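LPXTG cell wall surface protein (Streptococcus gordonii, PDB 7AVK) is a cell-wall-anchored streptococcal surface adhesin whose tandem SHIRT repeats, one of which makes up this chain, probably regulate cell-surface interactions through their variable number. Local coordinates at residues V49-K63 with S71-A83. Residues are numbered along the deposited sequence; the frame is centred on the assembly and turned at random.
With IS8 (isothiocyanate), chain C.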
loop_
_atom_site.group_PDB
_atom_site.type_symbol
_atom_site.label_atom_id
_atom_site.label_comp_id
_atom_site.label_asym_id
_atom_site.label_seq_id
_atom_site.Cartn_x
_atom_site.Cartn_y
_atom_site.Cartn_z
ATOM N N VAL A 49 11.398 6.941 4.262
ATOM C CA VAL A 49 11.469 6.967 5.739
ATOM C C VAL A 49 12.921 6.693 6.097
ATOM O O VAL A 49 13.420 5.611 5.780
ATOM C CB VAL A 49 10.543 5.946 6.411
ATOM C CG1 VAL A 49 10.866 5.791 7.892
ATOM C CG2 VAL A 49 9.097 6.338 6.193
ATOM N N LYS A 50 13.582 7.647 6.738
ATOM C CA LYS A 50 14.981 7.490 7.152
ATOM C C LYS A 50 15.000 6.872 8.543
ATOM O O LYS A 50 14.215 7.337 9.375
ATOM C CB LYS A 50 15.738 8.823 7.169
ATOM C CG LYS A 50 16.090 9.382 5.800
ATOM C CD LYS A 50 17.453 8.930 5.316
ATOM C CE LYS A 50 17.914 9.530 4.002
ATOM N NZ LYS A 50 16.873 9.536 2.946
ATOM N N THR A 51 15.866 5.897 8.784
ATOM C CA THR A 51 16.019 5.213 10.090
ATOM C C THR A 51 17.490 5.320 10.475
ATOM O O THR A 51 18.270 5.796 9.646
ATOM C CB THR A 51 15.550 3.748 10.031
ATOM O OG1 THR A 51 16.482 2.982 9.273
ATOM C CG2 THR A 51 14.169 3.603 9.432
ATOM N N SER A 52 17.824 4.877 11.686
ATOM C CA SER A 52 19.223 4.876 12.105
ATOM C C SER A 52 20.068 3.949 11.233
ATOM O O SER A 52 21.268 4.186 11.052
ATOM C CB SER A 52 19.332 4.470 13.581
ATOM O OG SER A 52 19.066 3.086 13.754
ATOM N N GLU A 53 19.456 2.909 10.663
ATOM C CA GLU A 53 20.176 1.913 9.878
ATOM C C GLU A 53 20.159 2.188 8.383
ATOM O O GLU A 53 21.006 1.646 7.661
ATOM C CB GLU A 53 19.587 0.522 10.112
ATOM C CG GLU A 53 19.386 0.180 11.569
ATOM C CD GLU A 53 17.921 0.009 11.920
ATOM O OE1 GLU A 53 17.249 1.047 12.132
ATOM O OE2 GLU A 53 17.443 -1.152 11.980
ATOM N N GLY A 54 19.317 3.090 7.878
ATOM C CA GLY A 54 19.308 3.372 6.436
ATOM C C GLY A 54 18.022 4.023 5.975
ATOM O O GLY A 54 17.480 4.832 6.719
ATOM N N THR A 55 17.558 3.693 4.775
ATOM C CA THR A 55 16.361 4.329 4.226
ATOM C C THR A 55 15.364 3.283 3.726
ATOM O O THR A 55 15.797 2.313 3.102
ATOM C CB THR A 55 16.725 5.244 3.056
ATOM O OG1 THR A 55 17.776 6.083 3.523
ATOM C CG2 THR A 55 15.569 6.086 2.581
ATOM N N TRP A 56 14.093 3.465 4.031
ATOM C CA TRP A 56 12.999 2.707 3.413
ATOM C C TRP A 56 12.439 3.589 2.301
ATOM O O TRP A 56 12.107 4.758 2.568
ATOM C CB TRP A 56 11.919 2.380 4.421
ATOM C CG TRP A 56 12.295 1.299 5.368
ATOM C CD1 TRP A 56 12.776 1.456 6.623
ATOM C CD2 TRP A 56 12.179 -0.117 5.141
ATOM N NE1 TRP A 56 12.944 0.235 7.187
ATOM C CE2 TRP A 56 12.593 -0.756 6.316
ATOM C CE3 TRP A 56 11.756 -0.903 4.063
ATOM C CZ2 TRP A 56 12.599 -2.143 6.446
ATOM C CZ3 TRP A 56 11.716 -2.275 4.201
ATOM C CH2 TRP A 56 12.148 -2.887 5.380
ATOM N N SER A 57 12.318 3.045 1.098
ATOM C CA SER A 57 11.807 3.794 -0.059
ATOM C C SER A 57 10.572 3.074 -0.575
ATOM O O SER A 57 10.623 1.860 -0.768
ATOM C CB SER A 57 12.839 3.911 -1.140
ATOM O OG SER A 57 13.991 4.566 -0.665
ATOM N N PHE A 58 9.513 3.807 -0.841
ATOM C CA PHE A 58 8.294 3.203 -1.375
ATOM C C PHE A 58 8.540 2.950 -2.847
ATOM O O PHE A 58 8.834 3.891 -3.618
ATOM C CB PHE A 58 7.082 4.112 -1.226
ATOM C CG PHE A 58 5.821 3.439 -1.695
ATOM C CD1 PHE A 58 5.393 2.294 -1.062
ATOM C CD2 PHE A 58 5.056 3.931 -2.739
ATOM C CE1 PHE A 58 4.248 1.658 -1.458
ATOM C CE2 PHE A 58 3.900 3.281 -3.136
ATOM C CZ PHE A 58 3.497 2.139 -2.494
ATOM N N LYS A 59 8.438 1.696 -3.272
ATOM C CA LYS A 59 8.609 1.358 -4.722
ATOM C C LYS A 59 7.297 1.650 -5.591
ATOM O O LYS A 59 7.147 2.630 -6.432
ATOM C CB LYS A 59 9.046 -0.107 -4.846
ATOM C CG LYS A 59 9.308 -0.618 -6.255
ATOM C CD LYS A 59 10.061 -1.931 -6.261
ATOM C CE LYS A 59 10.025 -2.641 -7.597
ATOM N NZ LYS A 59 11.055 -3.705 -7.686
ATOM N N SER A 60 6.262 0.896 -5.266
ATOM C CA SER A 60 4.981 0.970 -5.990
ATOM C C SER A 60 3.995 0.022 -5.346
ATOM O O SER A 60 4.370 -0.827 -4.543
ATOM C CB SER A 60 5.130 0.529 -7.471
ATOM O OG SER A 60 5.706 -0.749 -7.510
ATOM N N TYR A 61 2.757 0.195 -5.729
ATOM C CA TYR A 61 1.772 -0.832 -5.553
ATOM C C TYR A 61 1.849 -1.850 -6.698
ATOM O O TYR A 61 2.359 -1.567 -7.801
ATOM C CB TYR A 61 0.360 -0.227 -5.494
ATOM C CG TYR A 61 0.157 0.603 -4.225
ATOM C CD1 TYR A 61 -0.081 -0.033 -3.010
ATOM C CD2 TYR A 61 0.210 1.972 -4.237
ATOM C CE1 TYR A 61 -0.277 0.675 -1.844
ATOM C CE2 TYR A 61 0.015 2.718 -3.081
ATOM C CZ TYR A 61 -0.241 2.066 -1.884
ATOM O OH TYR A 61 -0.417 2.755 -0.703
ATOM N N ASP A 62 1.279 -3.037 -6.434
ATOM C CA ASP A 62 1.248 -4.206 -7.336
ATOM C C ASP A 62 0.440 -3.939 -8.591
ATOM O O ASP A 62 0.659 -4.543 -9.618
ATOM C CB ASP A 62 0.638 -5.419 -6.567
ATOM C CG ASP A 62 -0.905 -5.291 -6.233
ATOM O OD1 ASP A 62 -1.388 -4.274 -5.680
ATOM O OD2 ASP A 62 -1.653 -6.228 -6.656
ATOM N N LYS A 63 -0.572 -3.105 -8.453
ATOM C CA LYS A 63 -1.472 -2.674 -9.513
ATOM C C LYS A 63 -1.574 -1.191 -9.446
ATOM O O LYS A 63 -1.515 -0.593 -8.383
ATOM C CB LYS A 63 -2.869 -3.287 -9.224
ATOM C CG LYS A 63 -2.952 -4.794 -9.246
ATOM C CD LYS A 63 -4.328 -5.306 -8.775
ATOM C CE LYS A 63 -4.615 -5.038 -7.325
ATOM N NZ LYS A 63 -5.020 -6.210 -6.625
ATOM N N SER A 71 -15.972 -8.211 -5.685
ATOM C CA SER A 71 -15.110 -8.443 -4.537
ATOM C C SER A 71 -14.494 -7.131 -4.064
ATOM O O SER A 71 -14.332 -6.197 -4.823
ATOM C CB SER A 71 -13.962 -9.412 -4.881
ATOM O OG SER A 71 -14.479 -10.632 -5.363
ATOM N N ASP A 72 -14.139 -7.109 -2.785
ATOM C CA ASP A 72 -13.314 -6.030 -2.270
ATOM C C ASP A 72 -11.917 -6.168 -2.872
ATOM O O ASP A 72 -11.510 -7.241 -3.276
ATOM C CB ASP A 72 -13.208 -6.089 -0.745
ATOM C CG ASP A 72 -14.494 -5.941 -0.058
ATOM O OD1 ASP A 72 -15.369 -5.245 -0.603
ATOM O OD2 ASP A 72 -14.651 -6.445 1.055
ATOM N N VAL A 73 -11.194 -5.049 -2.924
ATOM C CA VAL A 73 -9.924 -4.859 -3.632
ATOM C C VAL A 73 -8.845 -4.774 -2.547
ATOM O O VAL A 73 -9.078 -4.096 -1.547
ATOM C CB VAL A 73 -9.948 -3.561 -4.508
ATOM C CG1 VAL A 73 -8.546 -3.201 -5.046
ATOM C CG2 VAL A 73 -10.957 -3.779 -5.599
ATOM N N LYS A 74 -7.631 -5.366 -2.793
ATOM C CA LYS A 74 -6.456 -5.097 -1.980
ATOM C C LYS A 74 -5.320 -4.634 -2.881
ATOM O O LYS A 74 -4.961 -5.313 -3.851
ATOM C CB LYS A 74 -6.004 -6.324 -1.183
ATOM C CG LYS A 74 -4.750 -6.045 -0.356
ATOM C CD LYS A 74 -4.172 -7.222 0.462
ATOM C CE LYS A 74 -5.105 -7.650 1.574
ATOM N NZ LYS A 74 -4.459 -8.652 2.430
ATOM N N PHE A 75 -4.720 -3.507 -2.517
ATOM C CA PHE A 75 -3.493 -3.030 -3.149
ATOM C C PHE A 75 -2.331 -3.300 -2.193
ATOM O O PHE A 75 -2.384 -2.920 -1.028
ATOM C CB PHE A 75 -3.603 -1.518 -3.394
ATOM C CG PHE A 75 -4.641 -1.170 -4.409
ATOM C CD1 PHE A 75 -4.406 -1.417 -5.765
ATOM C CD2 PHE A 75 -5.826 -0.544 -4.039
ATOM C CE1 PHE A 75 -5.359 -1.086 -6.756
ATOM C CE2 PHE A 75 -6.770 -0.174 -5.034
ATOM C CZ PHE A 75 -6.531 -0.477 -6.367
ATOM N N VAL A 76 -1.283 -3.942 -2.725
ATOM C CA VAL A 76 -0.087 -4.309 -1.947
ATOM C C VAL A 76 1.039 -3.381 -2.374
ATOM O O VAL A 76 1.410 -3.334 -3.560
ATOM C CB VAL A 76 0.278 -5.771 -2.178
ATOM C CG1 VAL A 76 1.574 -6.096 -1.429
ATOM C CG2 VAL A 76 -0.865 -6.686 -1.719
ATOM N N GLY A 77 1.566 -2.628 -1.412
ATOM C CA GLY A 77 2.635 -1.678 -1.653
ATOM C C GLY A 77 3.946 -2.202 -1.079
ATOM O O GLY A 77 3.998 -2.622 0.062
ATOM N N THR A 78 5.051 -2.128 -1.855
ATOM C CA THR A 78 6.337 -2.668 -1.501
ATOM C C THR A 78 7.274 -1.518 -1.138
ATOM O O THR A 78 7.366 -0.533 -1.909
ATOM C CB THR A 78 6.922 -3.445 -2.676
ATOM O OG1 THR A 78 6.071 -4.561 -2.932
ATOM C CG2 THR A 78 8.317 -3.935 -2.391
ATOM N N TRP A 79 7.953 -1.690 -0.002
ATOM C CA TRP A 79 8.988 -0.744 0.463
ATOM C C TRP A 79 10.304 -1.481 0.290
ATOM O O TRP A 79 10.360 -2.586 0.651
ATOM C CB TRP A 79 8.709 -0.295 1.886
ATOM C CG TRP A 79 7.521 0.594 2.032
ATOM C CD1 TRP A 79 6.211 0.225 2.038
ATOM C CD2 TRP A 79 7.550 2.016 2.234
ATOM N NE1 TRP A 79 5.424 1.325 2.232
ATOM C CE2 TRP A 79 6.213 2.436 2.357
ATOM C CE3 TRP A 79 8.570 2.965 2.336
ATOM C CZ2 TRP A 79 5.870 3.772 2.556
ATOM C CZ3 TRP A 79 8.236 4.282 2.540
ATOM C CH2 TRP A 79 6.903 4.675 2.646
ATOM N N GLU A 80 11.366 -0.796 -0.058
ATOM C CA GLU A 80 12.714 -1.391 -0.162
ATOM C C GLU A 80 13.610 -0.748 0.891
ATOM O O GLU A 80 13.567 0.397 1.031
ATOM C CB GLU A 80 13.302 -1.167 -1.549
ATOM C CG GLU A 80 12.432 -1.647 -2.698
ATOM C CD GLU A 80 12.358 -3.149 -2.898
ATOM O OE1 GLU A 80 13.087 -3.880 -2.213
ATOM O OE2 GLU A 80 11.570 -3.578 -3.752
ATOM N N PHE A 81 14.482 -1.482 1.523
ATOM C CA PHE A 81 15.423 -0.975 2.522
ATOM C C PHE A 81 16.839 -0.947 1.963
ATOM O O PHE A 81 17.273 -1.919 1.331
ATOM C CB PHE A 81 15.432 -1.873 3.763
ATOM C CG PHE A 81 16.332 -1.413 4.846
ATOM C CD1 PHE A 81 16.011 -0.294 5.611
ATOM C CD2 PHE A 81 17.508 -2.104 5.111
ATOM C CE1 PHE A 81 16.846 0.133 6.628
ATOM C CE2 PHE A 81 18.343 -1.685 6.149
ATOM C CZ PHE A 81 17.999 -0.551 6.899
ATOM N N THR A 82 17.542 0.154 2.176
ATOM C CA THR A 82 18.957 0.264 1.840
ATOM C C THR A 82 19.704 0.736 3.076
ATOM O O THR A 82 19.339 1.753 3.665
ATOM C CB THR A 82 19.163 1.253 0.690
ATOM O OG1 THR A 82 18.848 2.570 1.146
ATOM C CG2 THR A 82 18.277 0.916 -0.489
ATOM N N ALA A 83 20.740 0.007 3.474
ATOM C CA ALA A 83 21.399 0.278 4.743
ATOM C C ALA A 83 22.443 1.382 4.613
ATOM O O ALA A 83 23.156 1.466 3.611
ATOM C CB ALA A 83 22.056 -0.988 5.283
HETATM S S IS8 C . 1.295 2.325 -8.030
HETATM C C IS8 C . 2.180 3.427 -7.458
HETATM N N IS8 C . 2.917 4.253 -6.810
HETATM O O HOH W 1 3.867 -4.223 -4.441
HETATM O O HOH W 2 -7.702 -6.808 -5.373
#
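Thr55 pairs with Thr82, and Ser57 with Glu80, through two nearly straight backbone hydrogen bonds each, the shortest from Glu80 N to Ser57 O (2.8 Å). They join antiparallel strands 55-61 and 73-82 in the five-stranded mixed sheet of this SHIRT domain, which belongs to the ubiquitin clan. Then a beta bulge sets Lys59 and Ser60 against Thr78, with Lys59 N giving to Thr78 O (2.8 Å) and Thr78 N to Ser60 O. Asp62 N finishes the pairing with a bent bond to Val76 O (2.9 Å, 137°). In the modelled one of its two conformers, Asp62 CG sits between its own backbone N and carbonyl carbon (chi1 69°), bringing OD1 to Val76 N (3.0 Å), which meets it from above the carboxylate plane. A water spans Val76 O and Thr78 OG1. On the opposite face from Glu80, two Phe-Trp pairs repeat one geometry: Phe81 CB lies 3.6 Å over the centroid of the Trp56 six-membered ring, and Phe58 CB likewise covers that of Trp79. Trp79 also meets Phe9 of strand 3-11 edge-to-face. Gly77, lacking a side chain, lets Tyr61 CD1 come within 3.5 Å of its CA. Isothiocyanate lies at the ring edges of Phe58 and Tyr61, its S 3.5 Å from Tyr61 N.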